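Local coordinates for protein B-cell differentiation antigen CD72 (PDB 5B1R) that acts as a B-cell co-receptor that recognises the Sm/RNP self-antigen and, when coligated with the B-cell receptor, inhibits its signalling, this chain being its C-type lectin-like domain, at residues E61-S66 with Q96-T101. The protein carries 2 engineered substitutions. Sequence-based numbering, arbitrary orientation.
Unlike the reference sequence in segment 96-101: K99 (reference Glu).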
loop_
_atom_site.group_PDB
_atom_site.type_symbol
_atom_site.label_atom_id
_atom_site.label_comp_id
_atom_site.label_asym_id
_atom_site.label_seq_id
_atom_site.Cartn_x
_atom_site.Cartn_y
_atom_site.Cartn_z
ATOM N N GLU A 61 5.761 -2.500 -10.613
ATOM C CA GLU A 61 5.696 -2.318 -12.055
ATOM C C GLU A 61 4.319 -1.939 -12.568
ATOM O O GLU A 61 4.204 -1.442 -13.690
ATOM C CB GLU A 61 6.173 -3.577 -12.762
ATOM C CG GLU A 61 7.660 -3.842 -12.580
ATOM C CD GLU A 61 8.140 -5.082 -13.325
ATOM O OE1 GLU A 61 9.265 -5.544 -13.029
ATOM O OE2 GLU A 61 7.403 -5.596 -14.202
ATOM N N LEU A 62 3.285 -2.150 -11.755
ATOM C CA LEU A 62 1.917 -1.800 -12.132
ATOM C C LEU A 62 1.440 -0.460 -11.572
ATOM O O LEU A 62 0.346 -0.001 -11.894
ATOM C CB LEU A 62 0.947 -2.914 -11.734
ATOM C CG LEU A 62 1.110 -4.168 -12.598
ATOM C CD1 LEU A 62 0.316 -5.321 -12.003
ATOM C CD2 LEU A 62 0.636 -3.876 -14.010
ATOM N N LEU A 63 2.250 0.183 -10.738
ATOM C CA LEU A 63 1.867 1.489 -10.215
ATOM C C LEU A 63 2.079 2.576 -11.264
ATOM O O LEU A 63 3.011 2.513 -12.062
ATOM C CB LEU A 63 2.688 1.812 -8.972
ATOM C CG LEU A 63 2.531 0.856 -7.792
ATOM C CD1 LEU A 63 3.481 1.266 -6.657
ATOM C CD2 LEU A 63 1.101 0.812 -7.309
ATOM N N ASP A 64 1.226 3.588 -11.232
ATOM C CA ASP A 64 1.345 4.744 -12.101
ATOM C C ASP A 64 2.311 5.721 -11.436
ATOM O O ASP A 64 2.047 6.219 -10.334
ATOM C CB ASP A 64 -0.041 5.354 -12.253
ATOM C CG ASP A 64 -0.075 6.542 -13.189
ATOM O OD1 ASP A 64 0.963 7.205 -13.399
ATOM O OD2 ASP A 64 -1.179 6.829 -13.697
ATOM N N ARG A 65 3.433 5.988 -12.096
ATOM C CA ARG A 65 4.474 6.834 -11.513
ATOM C C ARG A 65 4.034 8.278 -11.261
ATOM O O ARG A 65 4.700 9.012 -10.532
ATOM C CB ARG A 65 5.738 6.810 -12.372
ATOM C CG ARG A 65 5.633 7.599 -13.666
ATOM C CD ARG A 65 7.016 7.850 -14.265
ATOM N NE ARG A 65 7.893 8.554 -13.330
ATOM C CZ ARG A 65 9.129 8.172 -13.015
ATOM N NH1 ARG A 65 9.654 7.084 -13.564
ATOM N NH2 ARG A 65 9.842 8.882 -12.150
ATOM N N SER A 66 2.916 8.685 -11.858
ATOM C CA SER A 66 2.400 10.039 -11.665
ATOM C C SER A 66 1.426 10.136 -10.490
ATOM O O SER A 66 0.895 11.213 -10.217
ATOM C CB SER A 66 1.704 10.535 -12.933
ATOM O OG SER A 66 0.451 9.900 -13.104
ATOM N N GLN A 96 13.827 7.611 -9.755
ATOM C CA GLN A 96 13.832 6.161 -9.929
ATOM C C GLN A 96 13.297 5.365 -8.735
ATOM O O GLN A 96 13.133 4.151 -8.832
ATOM C CB GLN A 96 15.232 5.666 -10.308
ATOM C CG GLN A 96 15.816 6.299 -11.573
ATOM C CD GLN A 96 15.208 5.759 -12.860
ATOM O OE1 GLN A 96 14.070 5.287 -12.884
ATOM N NE2 GLN A 96 15.977 5.824 -13.943
ATOM N N LYS A 97 13.018 6.033 -7.617
ATOM C CA LYS A 97 12.614 5.317 -6.403
ATOM C C LYS A 97 11.291 5.767 -5.806
ATOM O O LYS A 97 11.067 6.960 -5.601
ATOM C CB LYS A 97 13.679 5.453 -5.312
ATOM C CG LYS A 97 14.829 4.477 -5.415
ATOM C CD LYS A 97 15.767 4.648 -4.234
ATOM C CE LYS A 97 17.086 3.944 -4.474
ATOM N NZ LYS A 97 18.074 4.302 -3.420
ATOM N N TRP A 98 10.435 4.795 -5.488
ATOM C CA TRP A 98 9.284 5.053 -4.630
ATOM C C TRP A 98 9.773 5.311 -3.206
ATOM O O TRP A 98 10.681 4.634 -2.730
ATOM C CB TRP A 98 8.299 3.872 -4.666
ATOM C CG TRP A 98 7.617 3.756 -5.996
ATOM C CD1 TRP A 98 8.052 3.065 -7.090
ATOM C CD2 TRP A 98 6.391 4.387 -6.381
ATOM N NE1 TRP A 98 7.168 3.225 -8.129
ATOM C CE2 TRP A 98 6.137 4.027 -7.717
ATOM C CE3 TRP A 98 5.484 5.220 -5.723
ATOM C CZ2 TRP A 98 5.025 4.478 -8.411
ATOM C CZ3 TRP A 98 4.372 5.654 -6.411
ATOM C CH2 TRP A 98 4.153 5.289 -7.745
ATOM N N LYS A 99 9.164 6.299 -2.552
ATOM C CA LYS A 99 9.480 6.648 -1.176
ATOM C C LYS A 99 8.202 6.727 -0.359
ATOM O O LYS A 99 7.135 7.032 -0.891
ATOM C CB LYS A 99 10.204 7.998 -1.115
ATOM C CG LYS A 99 11.593 7.950 -1.720
ATOM C CD LYS A 99 12.319 9.270 -1.592
ATOM C CE LYS A 99 13.656 9.209 -2.310
ATOM N NZ LYS A 99 14.714 8.506 -1.525
ATOM N N ARG A 100 8.319 6.451 0.934
ATOM C CA ARG A 100 7.242 6.750 1.862
ATOM C C ARG A 100 7.234 8.255 2.126
ATOM O O ARG A 100 8.274 8.838 2.432
ATOM C CB ARG A 100 7.443 6.000 3.180
ATOM C CG ARG A 100 6.334 6.251 4.189
ATOM C CD ARG A 100 6.572 5.534 5.521
ATOM N NE ARG A 100 6.681 4.093 5.315
ATOM C CZ ARG A 100 5.644 3.256 5.272
ATOM N NH1 ARG A 100 4.412 3.689 5.540
ATOM N NH2 ARG A 100 5.852 1.984 4.979
ATOM N N THR A 101 6.060 8.866 1.990
ATOM C CA THR A 101 5.886 10.287 2.196
ATOM C C THR A 101 4.667 10.520 3.083
ATOM O O THR A 101 3.782 9.673 3.213
ATOM C CB THR A 101 5.706 11.028 0.883
ATOM O OG1 THR A 101 4.462 10.661 0.302
ATOM C CG2 THR A 101 6.822 10.698 -0.091
#
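The nearest CA atoms across the two segments belong to R65 and W98, 8.6 Å apart, where the irregular loop 61-66 passes beside the start of strand 97-104, the indole of W98 bridging the gap. With CG beside its own backbone N (chi1 -69°), W98 sends its six-membered ring against the loop. L63 meets it over one face: CD1 sits 4.0 Å from the ring centroid, 14° off the normal, in a CH-pi contact displaced toward the rim, while L63 CB comes to 3.6 Å from W98 CZ2. The carbonyl of D64 arrives differently, at the ring edge and in its plane, with O 3.5 Å from W98 CH2. R65 adds its backbone, CA lying 3.9 Å from W98 CZ2, and its side chain runs on to Y95, whose carbonyl O accepts from NH2. The loop turns on D64, whose OD1 accepts from S66 N at 2.9 Å, an Asx turn, and from S66 OG at 2.8 Å, both donors on the same face of the carboxylate. Y69 touches both L63 and W98, and I91 of strand 87-94 also packs on L63. The contact thus joins the loop after helix 57-60 to an outer strand of the three-stranded sheet in the C-type lectin-like domain, largely by van der Waals packing, with the D64 carbonyl O at the C-H edge of the indole, where a weak electrostatic attraction is likely.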